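Local coordinates for NAD-dependent protein deacylase 2 (Archaeoglobus fulgidus, PDB 4TWJ) that removes acyl groups from protein lysines at the expense of NAD, including the acetyl group of the archaeal chromatin protein Alba, at residues 187-192 / 213-218; 17-22 / 182-187; 119-124 / 158-163. All coordinates share one frame; numbering follows the deposited sequence.

Contact 1: 187-192 / 213-218; sequences FMVVGS and MIIVNA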
ATOM      1  N   PHE A 187      15.077  -2.127  -2.106  1.00 11.05           N
ATOM      2  CA  PHE A 187      13.816  -1.719  -1.491  1.00 10.77           C
ATOM      3  C   PHE A 187      13.339  -0.478  -2.232  1.00 10.91           C
ATOM      4  O   PHE A 187      14.010   0.555  -2.201  1.00 10.96           O
ATOM      5  CB  PHE A 187      14.038  -1.428  -0.006  1.00 10.55           C
ATOM      6  CG  PHE A 187      12.771  -1.337   0.804  1.00 10.45           C
ATOM      7  CD1 PHE A 187      12.331  -2.418   1.554  1.00 10.37           C
ATOM      8  CD2 PHE A 187      12.034  -0.157   0.846  1.00 10.41           C
ATOM      9  CE1 PHE A 187      11.178  -2.331   2.315  1.00 10.36           C
ATOM     10  CE2 PHE A 187      10.880  -0.067   1.608  1.00 10.37           C
ATOM     11  CZ  PHE A 187      10.455  -1.156   2.341  1.00 10.34           C
ATOM     12  N   MET A 188      12.213  -0.593  -2.929  1.00 10.91           N
ATOM     13  CA  MET A 188      11.706   0.504  -3.752  1.00 11.20           C
ATOM     14  C   MET A 188      10.382   1.016  -3.203  1.00 11.10           C
ATOM     15  O   MET A 188       9.391   0.287  -3.175  1.00 11.06           O
ATOM     16  CB  MET A 188      11.542   0.065  -5.211  1.00 11.61           C
ATOM     17  CG  MET A 188      10.967   1.153  -6.113  1.00 12.09           C
ATOM     18  SD  MET A 188      11.173   0.841  -7.878  1.00 13.39           S
ATOM     19  CE  MET A 188      10.215  -0.655  -8.078  1.00 13.32           C
ATOM     20  N   VAL A 189      10.384   2.270  -2.754  1.00 11.08           N
ATOM     21  CA  VAL A 189       9.174   2.941  -2.291  1.00 11.15           C
ATOM     22  C   VAL A 189       8.490   3.595  -3.493  1.00 11.21           C
ATOM     23  O   VAL A 189       9.152   4.269  -4.287  1.00 11.08           O
ATOM     24  CB  VAL A 189       9.505   4.011  -1.226  1.00 11.15           C
ATOM     25  CG1 VAL A 189       8.283   4.871  -0.909  1.00 11.21           C
ATOM     26  CG2 VAL A 189      10.041   3.347   0.036  1.00 11.15           C
ATOM     27  N   VAL A 190       7.184   3.377  -3.634  1.00 11.42           N
ATOM     28  CA  VAL A 190       6.397   3.988  -4.714  1.00 11.73           C
ATOM     29  C   VAL A 190       5.113   4.608  -4.157  1.00 12.13           C
ATOM     30  O   VAL A 190       4.265   3.908  -3.610  1.00 11.77           O
ATOM     31  CB  VAL A 190       6.017   2.964  -5.809  1.00 11.80           C
ATOM     32  CG1 VAL A 190       5.325   3.659  -6.978  1.00 11.82           C
ATOM     33  CG2 VAL A 190       7.245   2.204  -6.295  1.00 11.77           C
ATOM     34  N   GLY A 191       4.970   5.922  -4.309  1.00 12.60           N
ATOM     35  CA  GLY A 191       3.738   6.599  -3.928  1.00 13.27           C
ATOM     36  C   GLY A 191       3.465   6.638  -2.438  1.00 13.82           C
ATOM     37  O   GLY A 191       2.328   6.435  -2.015  1.00 14.36           O
ATOM     38  N   SER A 192       4.500   6.894  -1.641  1.00 14.46           N
ATOM     39  CA  SER A 192       4.323   7.123  -0.202  1.00 14.85           C
ATOM     40  C   SER A 192       5.206   8.263   0.289  1.00 15.48           C
ATOM     41  O   SER A 192       6.369   8.368  -0.097  1.00 15.14           O
ATOM     42  CB  SER A 192       4.630   5.857   0.598  1.00 14.80           C
ATOM     43  OG  SER A 192       4.480   6.094   1.994  1.00 14.62           O
ATOM     44  N   MET A 213      18.360   1.569  -1.972  1.00 14.06           N
ATOM     45  CA  MET A 213      17.088   2.235  -1.713  1.00 13.47           C
ATOM     46  C   MET A 213      16.657   3.091  -2.898  1.00 13.24           C
ATOM     47  O   MET A 213      17.394   3.979  -3.330  1.00 13.46           O
ATOM     48  CB  MET A 213      17.212   3.111  -0.465  1.00 13.16           C
ATOM     49  CG  MET A 213      17.662   2.386   0.793  1.00 12.95           C
ATOM     50  SD  MET A 213      16.554   1.079   1.367  1.00 12.68           S
ATOM     51  CE  MET A 213      15.052   2.013   1.637  1.00 12.92           C
ATOM     52  N   ILE A 214      15.453   2.825  -3.405  1.00 12.94           N
ATOM     53  CA  ILE A 214      14.879   3.553  -4.537  1.00 13.04           C
ATOM     54  C   ILE A 214      13.553   4.179  -4.104  1.00 13.15           C
ATOM     55  O   ILE A 214      12.766   3.536  -3.413  1.00 13.05           O
ATOM     56  CB  ILE A 214      14.605   2.612  -5.735  1.00 12.98           C
ATOM     57  CG1 ILE A 214      15.891   1.906  -6.185  1.00 13.04           C
ATOM     58  CG2 ILE A 214      13.989   3.379  -6.900  1.00 13.04           C
ATOM     59  CD1 ILE A 214      15.645   0.650  -6.985  1.00 13.10           C
ATOM     60  N   ILE A 215      13.306   5.428  -4.498  1.00 13.38           N
ATOM     61  CA  ILE A 215      12.008   6.055  -4.240  1.00 13.57           C
ATOM     62  C   ILE A 215      11.450   6.669  -5.522  1.00 13.99           C
ATOM     63  O   ILE A 215      12.180   7.305  -6.282  1.00 13.90           O
ATOM     64  CB  ILE A 215      12.075   7.082  -3.077  1.00 13.50           C
ATOM     65  CG1 ILE A 215      10.680   7.592  -2.715  1.00 13.50           C
ATOM     66  CG2 ILE A 215      13.018   8.239  -3.391  1.00 13.49           C
ATOM     67  CD1 ILE A 215      10.617   8.184  -1.323  1.00 13.49           C
ATOM     68  N   VAL A 216      10.159   6.436  -5.756  1.00 14.54           N
ATOM     69  CA  VAL A 216       9.435   6.990  -6.891  1.00 15.24           C
ATOM     70  C   VAL A 216       8.189   7.686  -6.352  1.00 15.99           C
ATOM     71  O   VAL A 216       7.320   7.040  -5.766  1.00 15.95           O
ATOM     72  CB  VAL A 216       9.011   5.887  -7.884  1.00 15.28           C
ATOM     73  CG1 VAL A 216       8.229   6.480  -9.053  1.00 15.43           C
ATOM     74  CG2 VAL A 216      10.226   5.119  -8.383  1.00 15.31           C
ATOM     75  N   ASN A 217       8.115   9.001  -6.548  1.00 16.80           N
ATOM     76  CA  ASN A 217       7.016   9.810  -6.032  1.00 17.58           C
ATOM     77  C   ASN A 217       6.752  10.998  -6.939  1.00 18.58           C
ATOM     78  O   ASN A 217       7.645  11.441  -7.655  1.00 18.60           O
ATOM     79  CB  ASN A 217       7.353  10.347  -4.637  1.00 17.74           C
ATOM     80  CG  ASN A 217       6.888   9.440  -3.513  1.00 17.69           C
ATOM     81  OD1 ASN A 217       5.821   8.830  -3.586  1.00 17.21           O
ATOM     82  ND2 ASN A 217       7.671   9.386  -2.441  1.00 17.93           N
ATOM     83  N   ALA A 218       5.534  11.522  -6.880  1.00 20.03           N
ATOM     84  CA  ALA A 218       5.194  12.754  -7.593  1.00 21.50           C
ATOM     85  C   ALA A 218       5.892  13.973  -6.981  1.00 22.92           C
ATOM     86  O   ALA A 218       6.179  14.945  -7.685  1.00 24.08           O
ATOM     87  CB  ALA A 218       3.687  12.956  -7.597  1.00 21.57           C
TER
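The Phe187 and Met213 side chains run alongside each other in the same direction, and the methionine tip comes back toward the ring. The bend at chi3 (-59°) brings Met213 CE to 3.8 Å from Phe187 CD2, while the sulfur sits obliquely in a Met-aromatic contact. Val189 and Ile215 continue this face, with their CG1 atoms 4.1 Å apart, and Pro203 of helix 201-208 and Phe227 pack on it. On the other face Met188 CG meets Ile214 CG2 at 3.8 Å; Leu239 of helix 235-249 closes over Met188 and Val216. Strands 186-190 and 212-217 are parallel neighbours joined through helix 201-208, a beta-alpha-beta crossover of the Rossmann-like sirtuin domain. Four backbone bonds tie them: Ile214 N to Phe187 O, the straightest at 175°, then Val189 N to Ile214 O, Val216 N to Val189 O, and Gly191 N to Val216 O at 3.0 Å. Beyond Val190 and Val216 the buried packing gives way to a polar end, where Gly191 and Asn217 are partly exposed and Gly191 turns with positive phi. Here Asn217 ND2 donates to Ser192 O at 2.9 Å from above the carbonyl plane. Ser192 OG is hydrogen-bonded outside the two segments, to Gln100 NE2 and Leu194 N. Gly191, Ser192, Asn217 and the exposed Ala218 all belong to the NAD-binding site.

Contact 2: 17-22 / 182-187; sequences HAVVFT and KHCDAF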
ATOM      1  N   HIS A  17      16.956 -10.155  -3.988  1.00 15.91           N
ATOM      2  CA  HIS A  17      15.704 -10.107  -3.241  1.00 14.92           C
ATOM      3  C   HIS A  17      15.161  -8.686  -3.154  1.00 13.94           C
ATOM      4  O   HIS A  17      15.424  -7.975  -2.191  1.00 13.39           O
ATOM      5  CB  HIS A  17      15.932 -10.667  -1.836  1.00 15.08           C
ATOM      6  CG  HIS A  17      14.671 -10.962  -1.092  1.00 15.27           C
ATOM      7  ND1 HIS A  17      14.246 -12.245  -0.831  1.00 15.53           N
ATOM      8  CD2 HIS A  17      13.730 -10.140  -0.569  1.00 15.36           C
ATOM      9  CE1 HIS A  17      13.102 -12.201  -0.173  1.00 15.65           C
ATOM     10  NE2 HIS A  17      12.768 -10.935  -0.001  1.00 15.46           N
ATOM     11  N   ALA A  18      14.399  -8.284  -4.166  1.00 13.12           N
ATOM     12  CA  ALA A  18      13.832  -6.939  -4.220  1.00 12.61           C
ATOM     13  C   ALA A  18      12.450  -6.889  -3.562  1.00 12.07           C
ATOM     14  O   ALA A  18      11.651  -7.817  -3.695  1.00 12.26           O
ATOM     15  CB  ALA A  18      13.755  -6.464  -5.659  1.00 12.81           C
ATOM     16  N   VAL A  19      12.189  -5.798  -2.844  1.00 11.41           N
ATOM     17  CA  VAL A  19      10.907  -5.559  -2.186  1.00 11.04           C
ATOM     18  C   VAL A  19      10.361  -4.213  -2.657  1.00 10.81           C
ATOM     19  O   VAL A  19      11.120  -3.257  -2.817  1.00 10.60           O
ATOM     20  CB  VAL A  19      11.073  -5.555  -0.649  1.00 11.08           C
ATOM     21  CG1 VAL A  19       9.800  -5.089   0.051  1.00 11.21           C
ATOM     22  CG2 VAL A  19      11.480  -6.942  -0.172  1.00 11.09           C
ATOM     23  N   VAL A  20       9.054  -4.160  -2.899  1.00 10.50           N
ATOM     24  CA  VAL A  20       8.375  -2.917  -3.258  1.00 10.55           C
ATOM     25  C   VAL A  20       7.419  -2.523  -2.136  1.00 10.47           C
ATOM     26  O   VAL A  20       6.725  -3.374  -1.585  1.00 10.62           O
ATOM     27  CB  VAL A  20       7.626  -3.053  -4.597  1.00 10.61           C
ATOM     28  CG1 VAL A  20       6.838  -1.788  -4.906  1.00 10.72           C
ATOM     29  CG2 VAL A  20       8.616  -3.356  -5.710  1.00 10.66           C
ATOM     30  N   PHE A  21       7.409  -1.231  -1.809  1.00 10.15           N
ATOM     31  CA  PHE A  21       6.629  -0.669  -0.705  1.00 10.12           C
ATOM     32  C   PHE A  21       5.769   0.445  -1.298  1.00 10.32           C
ATOM     33  O   PHE A  21       6.304   1.374  -1.910  1.00 10.25           O
ATOM     34  CB  PHE A  21       7.597  -0.129   0.353  1.00  9.97           C
ATOM     35  CG  PHE A  21       6.942   0.567   1.516  1.00 10.05           C
ATOM     36  CD1 PHE A  21       6.778  -0.086   2.729  1.00 10.13           C
ATOM     37  CD2 PHE A  21       6.551   1.901   1.419  1.00 10.16           C
ATOM     38  CE1 PHE A  21       6.214   0.564   3.816  1.00 10.22           C
ATOM     39  CE2 PHE A  21       5.986   2.555   2.503  1.00 10.27           C
ATOM     40  CZ  PHE A  21       5.818   1.883   3.700  1.00 10.26           C
ATOM     41  N   THR A  22       4.449   0.352  -1.142  1.00 10.66           N
ATOM     42  CA  THR A  22       3.553   1.325  -1.773  1.00 11.05           C
ATOM     43  C   THR A  22       2.585   1.992  -0.811  1.00 11.43           C
ATOM     44  O   THR A  22       2.185   1.411   0.197  1.00 11.23           O
ATOM     45  CB  THR A  22       2.746   0.689  -2.924  1.00 11.12           C
ATOM     46  OG1 THR A  22       1.825  -0.278  -2.403  1.00 11.44           O
ATOM     47  CG2 THR A  22       3.683   0.017  -3.917  1.00 11.14           C
ATOM     48  N   LYS A 182      14.352  -6.573   6.393  1.00 13.00           N
ATOM     49  CA  LYS A 182      15.646  -6.961   6.971  1.00 13.95           C
ATOM     50  C   LYS A 182      16.514  -7.795   6.041  1.00 14.03           C
ATOM     51  O   LYS A 182      17.734  -7.825   6.207  1.00 14.55           O
ATOM     52  CB  LYS A 182      15.440  -7.744   8.273  1.00 14.83           C
ATOM     53  CG  LYS A 182      14.988  -6.878   9.430  1.00 15.94           C
ATOM     54  CD  LYS A 182      14.554  -7.699  10.629  1.00 17.20           C
ATOM     55  CE  LYS A 182      15.722  -8.226  11.434  1.00 18.46           C
ATOM     56  NZ  LYS A 182      15.375  -8.214  12.887  1.00 19.31           N
ATOM     57  N   HIS A 183      15.900  -8.478   5.077  1.00 13.78           N
ATOM     58  CA  HIS A 183      16.624  -9.447   4.263  1.00 13.79           C
ATOM     59  C   HIS A 183      16.463  -9.241   2.761  1.00 13.84           C
ATOM     60  O   HIS A 183      16.580 -10.180   1.980  1.00 14.63           O
ATOM     61  CB  HIS A 183      16.237 -10.859   4.703  1.00 13.93           C
ATOM     62  CG  HIS A 183      16.562 -11.117   6.137  1.00 13.85           C
ATOM     63  ND1 HIS A 183      15.599 -11.209   7.117  1.00 14.18           N
ATOM     64  CD2 HIS A 183      17.754 -11.213   6.772  1.00 13.75           C
ATOM     65  CE1 HIS A 183      16.185 -11.388   8.286  1.00 13.89           C
ATOM     66  NE2 HIS A 183      17.490 -11.387   8.107  1.00 14.35           N
ATOM     67  N   CYS A 184      16.227  -7.995   2.364  1.00 13.60           N
ATOM     68  CA  CYS A 184      16.190  -7.631   0.956  1.00 13.36           C
ATOM     69  C   CYS A 184      17.488  -6.912   0.619  1.00 13.35           C
ATOM     70  O   CYS A 184      18.144  -6.358   1.504  1.00 13.56           O
ATOM     71  CB  CYS A 184      14.986  -6.724   0.662  1.00 13.31           C
ATOM     72  SG  CYS A 184      15.064  -5.066   1.374  1.00 13.25           S
ATOM     73  N   ASP A 185      17.872  -6.930  -0.651  1.00 13.44           N
ATOM     74  CA  ASP A 185      19.014  -6.128  -1.102  1.00 13.40           C
ATOM     75  C   ASP A 185      18.602  -4.956  -1.987  1.00 12.88           C
ATOM     76  O   ASP A 185      19.448  -4.168  -2.409  1.00 12.68           O
ATOM     77  CB  ASP A 185      20.075  -6.992  -1.789  1.00 14.11           C
ATOM     78  CG  ASP A 185      19.539  -7.774  -2.968  1.00 14.60           C
ATOM     79  OD1 ASP A 185      18.328  -7.711  -3.265  1.00 14.91           O
ATOM     80  OD2 ASP A 185      20.351  -8.483  -3.605  1.00 15.97           O
ATOM     81  N   ALA A 186      17.302  -4.841  -2.255  1.00 12.39           N
ATOM     82  CA  ALA A 186      16.745  -3.680  -2.938  1.00 11.88           C
ATOM     83  C   ALA A 186      15.358  -3.397  -2.376  1.00 11.42           C
ATOM     84  O   ALA A 186      14.563  -4.313  -2.187  1.00 11.26           O
ATOM     85  CB  ALA A 186      16.672  -3.926  -4.436  1.00 11.86           C
ATOM     86  N   PHE A 187      15.077  -2.127  -2.106  1.00 11.05           N
ATOM     87  CA  PHE A 187      13.816  -1.719  -1.491  1.00 10.77           C
ATOM     88  C   PHE A 187      13.339  -0.478  -2.232  1.00 10.91           C
ATOM     89  O   PHE A 187      14.010   0.555  -2.201  1.00 10.96           O
ATOM     90  CB  PHE A 187      14.038  -1.428  -0.006  1.00 10.55           C
ATOM     91  CG  PHE A 187      12.771  -1.337   0.804  1.00 10.45           C
ATOM     92  CD1 PHE A 187      12.331  -2.418   1.554  1.00 10.37           C
ATOM     93  CD2 PHE A 187      12.034  -0.157   0.846  1.00 10.41           C
ATOM     94  CE1 PHE A 187      11.178  -2.331   2.315  1.00 10.36           C
ATOM     95  CE2 PHE A 187      10.880  -0.067   1.608  1.00 10.37           C
ATOM     96  CZ  PHE A 187      10.455  -1.156   2.341  1.00 10.34           C
TER
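Asp185 OD1 accepts the backbone N-H of His17 at 2.9 Å, approached from above the carboxylate plane, while OD2 of the same group takes the N-H of Lys16. With CG between the backbone N and the carbonyl carbon (chi1 57°), the carboxylate is turned toward His17, the residue just before strand 18-22. A return bond runs from Asp185 N to His17 O at 3.1 Å, so the two residues hold each other by backbone and side chain together. The carbonyl oxygen of His183 lies over one face of the His17 imidazole, 3.6 Å above its plane and displaced from the ring centre; His17 NE2 is bonded to Glu180. From here the chains run as parallel strands, central in the Rossmann-like sheet, with Val19 N donating to Ala186 O at 2.9 Å. Ala18 and Ala186 share one face, CB to CB at 4.1 Å. The other face carries larger groups: Val19 sends CG2 to Cys184 CB at 3.6 Å and CG1 to Phe187 CE1 at 3.8 Å. Farther on, Phe21 CB meets Phe187 CE2 at 3.5 Å, and the two rings lie obliquely, their planes 36° apart. With two backbone N-H groups shared between its oxygens, the Asp185 carboxylate is likely to be stabilised as the anion, and would tie the loop before strand 186-190 to the residues leading into strand 18-22.

Contact 3: 119-124 / 158-163; sequences GSMDKL and VKPRVV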
ATOM      1  N   GLY A 119      -4.575  -3.870   6.301  1.00 13.71           N
ATOM      2  CA  GLY A 119      -5.723  -4.703   5.962  1.00 14.37           C
ATOM      3  C   GLY A 119      -6.369  -4.303   4.653  1.00 15.02           C
ATOM      4  O   GLY A 119      -5.708  -3.775   3.755  1.00 14.80           O
ATOM      5  N   SER A 120      -7.670  -4.556   4.538  1.00 15.80           N
ATOM      6  CA  SER A 120      -8.409  -4.236   3.318  1.00 16.72           C
ATOM      7  C   SER A 120      -9.904  -4.222   3.583  1.00 17.30           C
ATOM      8  O   SER A 120     -10.353  -4.636   4.647  1.00 16.96           O
ATOM      9  CB  SER A 120      -8.114  -5.261   2.222  1.00 17.12           C
ATOM     10  OG  SER A 120      -8.806  -6.473   2.465  1.00 17.56           O
ATOM     11  N   MET A 121     -10.665  -3.770   2.589  1.00 18.39           N
ATOM     12  CA  MET A 121     -12.124  -3.699   2.687  1.00 19.42           C
ATOM     13  C   MET A 121     -12.811  -5.052   2.496  1.00 19.26           C
ATOM     14  O   MET A 121     -14.018  -5.158   2.706  1.00 19.16           O
ATOM     15  CB  MET A 121     -12.673  -2.727   1.636  1.00 20.67           C
ATOM     16  CG  MET A 121     -12.177  -1.300   1.771  1.00 21.81           C
ATOM     17  SD  MET A 121     -12.743  -0.510   3.286  1.00 24.01           S
ATOM     18  CE  MET A 121     -14.513  -0.556   3.069  1.00 23.38           C
ATOM     19  N   ASP A 122     -12.045  -6.074   2.116  1.00 18.77           N
ATOM     20  CA  ASP A 122     -12.584  -7.385   1.724  1.00 19.20           C
ATOM     21  C   ASP A 122     -13.525  -8.027   2.747  1.00 18.08           C
ATOM     22  O   ASP A 122     -14.546  -8.606   2.376  1.00 17.38           O
ATOM     23  CB  ASP A 122     -11.429  -8.354   1.442  1.00 20.41           C
ATOM     24  CG  ASP A 122     -11.866  -9.567   0.649  1.00 21.80           C
ATOM     25  OD1 ASP A 122     -12.562  -9.390  -0.372  1.00 23.58           O
ATOM     26  OD2 ASP A 122     -11.511 -10.695   1.046  1.00 23.58           O
ATOM     27  N   LYS A 123     -13.162  -7.941   4.023  1.00 17.33           N
ATOM     28  CA  LYS A 123     -13.945  -8.535   5.104  1.00 17.19           C
ATOM     29  C   LYS A 123     -14.318  -7.460   6.120  1.00 15.84           C
ATOM     30  O   LYS A 123     -13.576  -6.496   6.303  1.00 15.46           O
ATOM     31  CB  LYS A 123     -13.148  -9.641   5.797  1.00 18.59           C
ATOM     32  CG  LYS A 123     -12.653 -10.748   4.876  1.00 19.91           C
ATOM     33  CD  LYS A 123     -13.778 -11.635   4.363  1.00 21.16           C
ATOM     34  CE  LYS A 123     -14.336 -12.539   5.452  1.00 22.42           C
ATOM     35  NZ  LYS A 123     -15.222 -13.604   4.908  1.00 23.30           N
ATOM     36  N   LEU A 124     -15.469  -7.634   6.768  1.00 14.36           N
ATOM     37  CA  LEU A 124     -15.983  -6.657   7.726  1.00 13.95           C
ATOM     38  C   LEU A 124     -16.641  -7.351   8.912  1.00 14.07           C
ATOM     39  O   LEU A 124     -17.033  -8.515   8.820  1.00 14.09           O
ATOM     40  CB  LEU A 124     -16.995  -5.721   7.056  1.00 13.50           C
ATOM     41  CG  LEU A 124     -16.595  -5.114   5.708  1.00 13.05           C
ATOM     42  CD1 LEU A 124     -17.023  -6.004   4.546  1.00 12.90           C
ATOM     43  CD2 LEU A 124     -17.197  -3.726   5.548  1.00 12.98           C
ATOM     44  N   VAL A 158     -20.620  -1.329  11.403  1.00 12.84           N
ATOM     45  CA  VAL A 158     -19.970  -2.321  10.551  1.00 12.72           C
ATOM     46  C   VAL A 158     -18.591  -1.787  10.197  1.00 12.59           C
ATOM     47  O   VAL A 158     -18.467  -0.811   9.451  1.00 12.23           O
ATOM     48  CB  VAL A 158     -20.764  -2.596   9.261  1.00 12.89           C
ATOM     49  CG1 VAL A 158     -20.019  -3.595   8.376  1.00 12.82           C
ATOM     50  CG2 VAL A 158     -22.158  -3.103   9.599  1.00 13.04           C
ATOM     51  N   LYS A 159     -17.562  -2.421  10.752  1.00 12.86           N
ATOM     52  CA  LYS A 159     -16.186  -1.967  10.580  1.00 13.21           C
ATOM     53  C   LYS A 159     -15.445  -2.888   9.611  1.00 12.88           C
ATOM     54  O   LYS A 159     -15.402  -4.096   9.830  1.00 12.56           O
ATOM     55  CB  LYS A 159     -15.461  -1.954  11.926  1.00 13.91           C
ATOM     56  CG  LYS A 159     -14.083  -1.306  11.880  1.00 14.57           C
ATOM     57  CD  LYS A 159     -13.291  -1.577  13.143  1.00 15.24           C
ATOM     58  CE  LYS A 159     -11.907  -0.955  13.059  1.00 15.58           C
ATOM     59  NZ  LYS A 159     -10.989  -1.733  12.182  1.00 15.74           N
ATOM     60  N   PRO A 160     -14.850  -2.323   8.546  1.00 12.63           N
ATOM     61  CA  PRO A 160     -14.045  -3.174   7.679  1.00 12.74           C
ATOM     62  C   PRO A 160     -12.772  -3.602   8.393  1.00 12.97           C
ATOM     63  O   PRO A 160     -12.322  -2.911   9.310  1.00 12.47           O
ATOM     64  CB  PRO A 160     -13.726  -2.265   6.492  1.00 12.88           C
ATOM     65  CG  PRO A 160     -13.741  -0.890   7.057  1.00 12.95           C
ATOM     66  CD  PRO A 160     -14.728  -0.896   8.189  1.00 12.95           C
ATOM     67  N   ARG A 161     -12.191  -4.724   7.974  1.00 13.34           N
ATOM     68  CA  ARG A 161     -10.931  -5.195   8.554  1.00 13.92           C
ATOM     69  C   ARG A 161      -9.753  -4.398   7.991  1.00 13.95           C
ATOM     70  O   ARG A 161      -8.815  -4.938   7.394  1.00 14.17           O
ATOM     71  CB  ARG A 161     -10.769  -6.702   8.354  1.00 14.61           C
ATOM     72  CG  ARG A 161     -11.757  -7.481   9.192  1.00 15.35           C
ATOM     73  CD  ARG A 161     -11.491  -8.972   9.183  1.00 16.11           C
ATOM     74  NE  ARG A 161     -12.594  -9.684   9.824  1.00 17.14           N
ATOM     75  CZ  ARG A 161     -12.782 -11.001   9.776  1.00 18.09           C
ATOM     76  NH1 ARG A 161     -11.932 -11.788   9.119  1.00 18.80           N
ATOM     77  NH2 ARG A 161     -13.828 -11.538  10.393  1.00 18.65           N
ATOM     78  N   VAL A 162      -9.846  -3.092   8.204  1.00 13.86           N
ATOM     79  CA  VAL A 162      -8.834  -2.126   7.834  1.00 13.80           C
ATOM     80  C   VAL A 162      -8.273  -1.590   9.138  1.00 13.60           C
ATOM     81  O   VAL A 162      -9.013  -1.406  10.105  1.00 14.02           O
ATOM     82  CB  VAL A 162      -9.460  -0.977   7.018  1.00 14.27           C
ATOM     83  CG1 VAL A 162      -8.529   0.228   6.928  1.00 14.51           C
ATOM     84  CG2 VAL A 162      -9.842  -1.470   5.631  1.00 14.38           C
ATOM     85  N   VAL A 163      -6.969  -1.350   9.167  1.00 12.73           N
ATOM     86  CA  VAL A 163      -6.343  -0.701  10.307  1.00 12.42           C
ATOM     87  C   VAL A 163      -6.623   0.793  10.198  1.00 12.25           C
ATOM     88  O   VAL A 163      -6.122   1.453   9.290  1.00 12.27           O
ATOM     89  CB  VAL A 163      -4.821  -0.939  10.328  1.00 12.43           C
ATOM     90  CG1 VAL A 163      -4.187  -0.234  11.520  1.00 12.35           C
ATOM     91  CG2 VAL A 163      -4.517  -2.430  10.368  1.00 12.32           C
TER
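Gly119 with Val162 and Leu124 with Pro160 form antiparallel, non-hydrogen-bonded pairs, and between them, where one chain bends at Met121 and Asp122 and the other makes an inverse gamma turn centred on Arg161, Ser120 N donates to Arg161 O at 3.1 Å and Arg161 N to Lys123 O at 2.8 Å. Met121 lies alongside Pro160, its SD 3.8 Å from Pro160 CB and 3.9 Å from Val162 CG2. An alanine in place of Met121 would probably leave a gap beside Pro160, and beside Val162 CG2 where the sulfur had packed. Leu124 CD2 lies 3.9 Å from Pro160 CB, and Leu124 CB touches Val158 CG1; Trp64 of helix 60-73 backs this group. The contact runs from the zinc-bearing part, where strand 123-126 ends at the zinc ligand Cys126, to the peptide site, where Val163 O is hydrogen-bonded to the modified side chain of the bound peptide. Lys123 CB sits over one face of the Arg161 guanidinium. Lys123 NZ is salt-bridged to Asp134 and Arg161 NE to Asp125, so separate acids probably offset the repulsion between these neighbouring cations.

From the N terminus, strand 18-22 opens contact 2, whose loop stays open through the following helices, strand 94-99 and the zinc-bearing region until 182-187 returns beside it. Contact 3 opens and closes wholly within that span: 119-124 meets 158-163 after the chain has passed round the zinc. The chain then follows helix 171-182 back to the large sheet. Contact 1 comes next in series, closing the short loop through helix 201-208. Contacts 1 and 2 share Phe187 and strand 186-190, binding three adjacent strands of the parallel sheet. Contact 3 lies about 26 Å from either, centre to centre, across the middle of the chain.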